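Local coordinates for protein heterodimeric restriction endonuclease R.BspD6I small subunit (Bacillus sp., PDB 2P14) that probably serves as the catalytic DNA-cleaving subunit of a heterodimeric type IIS restriction endonuclease, working in complex with a site-specific nickase, at residues E9-T14 against C74-G79. Numbering follows the deposited sequence.
Sequences EEVEKT and CSLTIG
V11 and E12, in the loop between helix 2-7 and helix 17-32, come up against L76 just past strand 69-75, with the backbones well apart: the closest CA atoms, those of E12 and L76, are 9.1 Å from each other. L76 reaches across with one branch. Its CD1 sits 4.2 Å from V11 CG1, methyl to methyl, and the carboxylate end of E12 comes up to the same methyl, OE2 4.2 Å from L76 CD1, a loose contact and no polar bond. The other carboxylate oxygen of E12 is in a salt bridge with K111, a residue the L76 side chain also touches. Strand order and sequence are consistent with a PD-(D/E)XK-type nuclease core, with 69-75 the middle strand of the five-stranded mixed sheet; the contact lies just beyond the C-terminal end of that strand. The turn carrying V11 is braced internally: V11 O takes T14 OG1 at 2.7 Å, in the carbonyl plane, as well as T14 N. In the 74-79 segment, S75 OG accepts from T77 N at 3.1 Å, an ST turn that bends the chain at L76. With CG anti to its carbonyl carbon (chi1 -67°), L76 extends toward V11 and also rests on P17 of helix 17-32.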
# COMPACT_ATOMS: atom_id res chain seq x y z
N GLU A 9 14.30 5.24 -5.17
CA GLU A 9 15.65 5.34 -4.61
C GLU A 9 16.11 6.81 -4.52
O GLU A 9 17.19 7.08 -3.98
CB GLU A 9 16.65 4.47 -5.41
CG GLU A 9 16.17 3.02 -5.59
CD GLU A 9 15.66 2.39 -4.29
OE1 GLU A 9 16.19 2.74 -3.21
OE2 GLU A 9 14.70 1.57 -4.34
N GLU A 10 15.30 7.73 -5.04
CA GLU A 10 15.59 9.18 -4.97
C GLU A 10 14.68 9.91 -3.99
O GLU A 10 14.93 11.04 -3.63
CB GLU A 10 15.48 9.85 -6.34
CG GLU A 10 16.29 9.19 -7.43
CD GLU A 10 17.79 9.04 -7.08
OE1 GLU A 10 18.37 9.99 -6.51
OE2 GLU A 10 18.37 7.98 -7.38
N VAL A 11 13.63 9.24 -3.53
CA VAL A 11 12.62 9.88 -2.67
C VAL A 11 13.28 10.54 -1.44
O VAL A 11 12.89 11.65 -1.02
CB VAL A 11 11.56 8.84 -2.26
CG1 VAL A 11 10.81 9.24 -0.97
CG2 VAL A 11 10.61 8.59 -3.41
N GLU A 12 14.27 9.87 -0.84
CA GLU A 12 14.85 10.37 0.42
C GLU A 12 15.72 11.61 0.24
O GLU A 12 16.10 12.25 1.22
CB GLU A 12 15.55 9.26 1.24
CG GLU A 12 14.59 8.05 1.39
CD GLU A 12 14.65 7.32 2.72
OE1 GLU A 12 15.17 6.19 2.74
OE2 GLU A 12 14.12 7.86 3.72
N LYS A 13 16.00 11.94 -1.02
CA LYS A 13 16.81 13.12 -1.34
C LYS A 13 15.98 14.31 -1.84
O LYS A 13 16.52 15.35 -2.22
CB LYS A 13 17.90 12.74 -2.35
CG LYS A 13 19.01 11.92 -1.70
CD LYS A 13 20.03 11.38 -2.66
CE LYS A 13 19.52 10.19 -3.42
NZ LYS A 13 20.38 10.03 -4.65
N THR A 14 14.66 14.15 -1.83
CA THR A 14 13.74 15.26 -2.15
C THR A 14 13.55 16.16 -0.94
O THR A 14 13.96 15.83 0.18
CB THR A 14 12.36 14.72 -2.64
OG1 THR A 14 11.70 14.06 -1.56
CG2 THR A 14 12.54 13.79 -3.88
N CYS A 74 1.14 4.90 2.85
CA CYS A 74 2.57 4.94 2.61
C CYS A 74 3.24 5.55 3.83
O CYS A 74 2.79 6.58 4.35
CB CYS A 74 2.86 5.87 1.42
SG CYS A 74 2.15 5.18 -0.12
N SER A 75 4.31 4.91 4.30
CA SER A 75 5.07 5.51 5.40
C SER A 75 6.55 5.16 5.32
O SER A 75 6.91 4.01 5.11
CB SER A 75 4.55 5.00 6.75
OG SER A 75 5.25 5.70 7.79
N LEU A 76 7.39 6.18 5.54
CA LEU A 76 8.83 5.99 5.63
C LEU A 76 9.29 5.69 7.06
O LEU A 76 10.48 5.43 7.31
CB LEU A 76 9.56 7.22 5.08
CG LEU A 76 9.40 7.46 3.58
CD1 LEU A 76 10.03 8.80 3.17
CD2 LEU A 76 9.99 6.32 2.77
N THR A 77 8.33 5.69 7.99
CA THR A 77 8.62 5.38 9.40
C THR A 77 8.95 3.91 9.60
O THR A 77 8.27 3.02 9.06
CB THR A 77 7.42 5.77 10.27
OG1 THR A 77 7.15 7.15 10.03
CG2 THR A 77 7.70 5.59 11.77
N ILE A 78 10.01 3.66 10.39
CA ILE A 78 10.41 2.29 10.67
C ILE A 78 10.44 2.02 12.18
O ILE A 78 10.43 2.94 12.98
CB ILE A 78 11.79 1.94 10.05
CG1 ILE A 78 12.92 2.81 10.65
CG2 ILE A 78 11.71 1.99 8.50
CD1 ILE A 78 14.33 2.25 10.40
N GLY A 79 10.49 0.75 12.54
CA GLY A 79 10.58 0.35 13.95
C GLY A 79 9.25 0.51 14.68
O GLY A 79 8.19 0.56 14.06